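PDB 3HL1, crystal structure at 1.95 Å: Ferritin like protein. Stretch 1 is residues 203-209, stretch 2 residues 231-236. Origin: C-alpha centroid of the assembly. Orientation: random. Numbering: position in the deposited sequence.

Stretch 1 203-209: VDQGEGQ
Stretch 2 231-236: WPHFQR

The last turn of one helix meets the first turn of another, burying 256 Å² in a contact built largely from backbone. Residues 203-206 are helical (phi/psi near -70/-42), with Glu207 N hydrogen-bonded to Val203 O at 3.0 Å; Glu207 lies at -117/-11, and Gly208 breaks away at 95/157. Pro232 (-69/161) is the N-cap of the second helix, which runs on from His233. Gln205 CA is 5.0 Å from Pro232 CA, Gly206 CA 4.8 Å from His233 CA. Carbonyls at the first helix's end accept amides free at the second's start: His233 N donates to Gln205 O (3.0 Å) and Phe234 N to Gly206 O (3.0 Å).

Pro232, its ring C-gamma exo, points toward stretch 1 and packs CB against Gly208 N at 3.4 Å. A CB on Gly208 would fall 3.0 Å from Pro232 CG, and at 95/157 would also jam against Glu207 O. His233 (m, chi2 -175°) lays one ring face over Gln205 C; both ring nitrogens are hydrogen-bonded elsewhere in the structure. Gln205 (m, t, -17°) leaves sideways and Glu207 (p, t, 41°) away, so both contribute mainly backbone. Phe234 (t, 67°) starts toward stretch 1, but its ring leads away. Gln235 (m, 96°, -50°) leaves sideways and its end comes nearer; its buried OE1, unpartnered, lies 3.7 Å from Glu207 O. Arg236 (m, t, t, -106°) folds back, NE donating to Trp231 O at 2.9 Å.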

ATOM      1  N   VAL A 203      -3.689   6.869   8.180  1.00 33.20           N
ATOM      2  CA  VAL A 203      -4.697   6.049   8.841  1.00 34.59           C
ATOM      3  C   VAL A 203      -6.129   6.558   8.553  1.00 35.56           C
ATOM      4  O   VAL A 203      -7.017   5.743   8.292  1.00 35.55           O
ATOM      5  CB  VAL A 203      -4.470   5.993  10.336  1.00 33.90           C
ATOM      6  CG1 VAL A 203      -5.602   5.208  11.021  1.00 37.98           C
ATOM      7  CG2 VAL A 203      -3.094   5.308  10.610  1.00 32.24           C
ATOM      8  N   ASP A 204      -6.325   7.878   8.584  1.00 36.79           N
ATOM      9  CA  ASP A 204      -7.624   8.493   8.264  1.00 36.61           C
ATOM     10  C   ASP A 204      -8.089   8.101   6.872  1.00 38.04           C
ATOM     11  O   ASP A 204      -9.269   7.894   6.668  1.00 39.61           O
ATOM     12  CB  ASP A 204      -7.577  10.024   8.269  1.00 36.07           C
ATOM     13  CG  ASP A 204      -7.412  10.634   9.660  1.00 39.36           C
ATOM     14  OD1 ASP A 204      -7.423   9.916  10.664  1.00 33.20           O
ATOM     15  OD2 ASP A 204      -7.220  11.860   9.727  1.00 35.25           O
ATOM     16  N   GLN A 205      -7.169   8.011   5.922  1.00 38.08           N
ATOM     17  CA  GLN A 205      -7.519   7.655   4.542  1.00 40.47           C
ATOM     18  C   GLN A 205      -7.916   6.191   4.416  1.00 41.08           C
ATOM     19  O   GLN A 205      -8.818   5.884   3.675  1.00 41.48           O
ATOM     20  CB  GLN A 205      -6.400   8.002   3.554  1.00 40.34           C
ATOM     21  CG  GLN A 205      -6.227   9.510   3.345  1.00 39.83           C
ATOM     22  CD  GLN A 205      -5.207   9.874   2.275  1.00 37.55           C
ATOM     23  OE1 GLN A 205      -4.387   9.067   1.862  1.00 40.19           O
ATOM     24  NE2 GLN A 205      -5.267  11.115   1.820  1.00 40.21           N
ATOM     25  N   GLY A 206      -7.237   5.298   5.111  1.00 41.91           N
ATOM     26  CA  GLY A 206      -7.578   3.875   5.061  1.00 43.18           C
ATOM     27  C   GLY A 206      -8.881   3.479   5.741  1.00 44.85           C
ATOM     28  O   GLY A 206      -9.744   2.843   5.124  1.00 42.55           O
ATOM     29  N   GLU A 207      -9.014   3.854   7.020  1.00 46.66           N
ATOM     30  CA  GLU A 207     -10.120   3.393   7.872  1.00 49.69           C
ATOM     31  C   GLU A 207     -11.049   4.493   8.355  1.00 51.24           C
ATOM     32  O   GLU A 207     -12.095   4.190   8.903  1.00 50.83           O
ATOM     33  CB  GLU A 207      -9.593   2.619   9.092  1.00 49.09           C
ATOM     34  CG  GLU A 207      -8.617   3.383   9.970  1.00 48.57           C
ATOM     35  CD  GLU A 207      -8.296   2.682  11.301  1.00 53.77           C
ATOM     36  OE1 GLU A 207      -8.128   1.426  11.315  1.00 41.32           O
ATOM     37  OE2 GLU A 207      -8.177   3.411  12.325  1.00 44.63           O
ATOM     38  N   GLY A 208     -10.665   5.753   8.171  1.00 54.92           N
ATOM     39  CA  GLY A 208     -11.476   6.878   8.627  1.00 57.73           C
ATOM     40  C   GLY A 208     -11.044   7.383   9.991  1.00 60.18           C
ATOM     41  O   GLY A 208     -10.410   6.651  10.765  1.00 59.31           O
ATOM     42  N   GLN A 209     -11.387   8.654  10.246  1.00 65.91           N
ATOM     43  CA  GLN A 209     -11.104   9.379  11.497  1.00 68.38           C
ATOM     44  C   GLN A 209     -12.295   9.251  12.451  1.00 69.25           C
ATOM     45  O   GLN A 209     -12.607   8.156  12.924  1.00 70.46           O
ATOM     46  CB  GLN A 209     -10.830  10.872  11.211  1.00 67.88           C
ATOM     47  N   TRP A 231     -14.006   9.923   1.951  1.00 67.75           N
ATOM     48  CA  TRP A 231     -14.545   8.567   2.076  1.00 64.29           C
ATOM     49  C   TRP A 231     -13.424   7.517   2.227  1.00 56.67           C
ATOM     50  O   TRP A 231     -12.636   7.310   1.295  1.00 48.23           O
ATOM     51  CB  TRP A 231     -15.427   8.289   0.861  1.00 67.90           C
ATOM     52  CG  TRP A 231     -16.504   7.286   1.090  1.00 74.96           C
ATOM     53  CD1 TRP A 231     -16.993   6.843   2.297  1.00 78.48           C
ATOM     54  CD2 TRP A 231     -17.274   6.629   0.077  1.00 82.14           C
ATOM     55  NE1 TRP A 231     -17.997   5.931   2.085  1.00 82.61           N
ATOM     56  CE2 TRP A 231     -18.193   5.782   0.733  1.00 84.06           C
ATOM     57  CE3 TRP A 231     -17.267   6.662  -1.326  1.00 81.31           C
ATOM     58  CZ2 TRP A 231     -19.101   4.974   0.035  1.00 78.43           C
ATOM     59  CZ3 TRP A 231     -18.173   5.859  -2.019  1.00 80.00           C
ATOM     60  CH2 TRP A 231     -19.075   5.027  -1.334  1.00 78.01           C
ATOM     61  N   PRO A 232     -13.340   6.869   3.414  1.00 51.97           N
ATOM     62  CA  PRO A 232     -12.166   6.002   3.632  1.00 49.57           C
ATOM     63  C   PRO A 232     -12.170   4.750   2.742  1.00 45.06           C
ATOM     64  O   PRO A 232     -13.198   4.398   2.179  1.00 38.70           O
ATOM     65  CB  PRO A 232     -12.227   5.657   5.136  1.00 49.06           C
ATOM     66  CG  PRO A 232     -13.308   6.523   5.705  1.00 53.13           C
ATOM     67  CD  PRO A 232     -14.228   6.873   4.590  1.00 51.98           C
ATOM     68  N   HIS A 233     -10.997   4.127   2.584  1.00 43.95           N
ATOM     69  CA  HIS A 233     -10.842   2.985   1.665  1.00 42.93           C
ATOM     70  C   HIS A 233     -11.766   1.813   2.071  1.00 41.39           C
ATOM     71  O   HIS A 233     -12.426   1.163   1.228  1.00 39.22           O
ATOM     72  CB  HIS A 233      -9.386   2.510   1.642  1.00 41.28           C
ATOM     73  CG  HIS A 233      -8.429   3.486   1.021  1.00 38.04           C
ATOM     74  ND1 HIS A 233      -7.090   3.192   0.822  1.00 37.02           N
ATOM     75  CD2 HIS A 233      -8.607   4.759   0.578  1.00 37.15           C
ATOM     76  CE1 HIS A 233      -6.493   4.228   0.262  1.00 35.78           C
ATOM     77  NE2 HIS A 233      -7.380   5.207   0.135  1.00 35.78           N
ATOM     78  N   PHE A 234     -11.829   1.543   3.375  1.00 40.73           N
ATOM     79  CA  PHE A 234     -12.667   0.444   3.848  1.00 40.32           C
ATOM     80  C   PHE A 234     -14.105   0.657   3.385  1.00 41.47           C
ATOM     81  O   PHE A 234     -14.700  -0.208   2.731  1.00 37.80           O
ATOM     82  CB  PHE A 234     -12.637   0.296   5.366  1.00 38.35           C
ATOM     83  CG  PHE A 234     -13.463  -0.852   5.837  1.00 37.87           C
ATOM     84  CD1 PHE A 234     -13.080  -2.164   5.538  1.00 43.31           C
ATOM     85  CD2 PHE A 234     -14.648  -0.655   6.515  1.00 38.50           C
ATOM     86  CE1 PHE A 234     -13.845  -3.239   5.926  1.00 40.52           C
ATOM     87  CE2 PHE A 234     -15.401  -1.735   6.908  1.00 38.19           C
ATOM     88  CZ  PHE A 234     -15.000  -3.030   6.611  1.00 40.71           C
ATOM     89  N   GLN A 235     -14.652   1.823   3.701  1.00 40.48           N
ATOM     90  CA  GLN A 235     -16.031   2.123   3.326  1.00 42.15           C
ATOM     91  C   GLN A 235     -16.244   2.035   1.802  1.00 39.41           C
ATOM     92  O   GLN A 235     -17.182   1.394   1.339  1.00 41.02           O
ATOM     93  CB  GLN A 235     -16.416   3.479   3.907  1.00 44.90           C
ATOM     94  CG  GLN A 235     -16.787   3.412   5.412  1.00 55.70           C
ATOM     95  CD  GLN A 235     -15.633   3.761   6.392  1.00 67.35           C
ATOM     96  OE1 GLN A 235     -14.513   3.235   6.300  1.00 69.51           O
ATOM     97  NE2 GLN A 235     -15.937   4.639   7.360  1.00 65.03           N
ATOM     98  N   ARG A 236     -15.351   2.640   1.032  1.00 40.50           N
ATOM     99  CA  ARG A 236     -15.377   2.554  -0.437  1.00 42.19           C
ATOM    100  C   ARG A 236     -15.503   1.122  -0.946  1.00 40.34           C
ATOM    101  O   ARG A 236     -16.316   0.824  -1.821  1.00 41.45           O
ATOM    102  CB  ARG A 236     -14.046   3.067  -1.027  1.00 45.36           C
ATOM    103  CG  ARG A 236     -13.803   4.544  -1.003  1.00 55.86           C
ATOM    104  CD  ARG A 236     -12.392   4.755  -1.556  1.00 64.77           C
ATOM    105  NE  ARG A 236     -11.884   6.088  -1.279  1.00 66.08           N
ATOM    106  CZ  ARG A 236     -11.773   7.060  -2.173  1.00 72.12           C
ATOM    107  NH1 ARG A 236     -12.110   6.874  -3.446  1.00 74.79           N
ATOM    108  NH2 ARG A 236     -11.303   8.234  -1.781  1.00 79.30           N
TER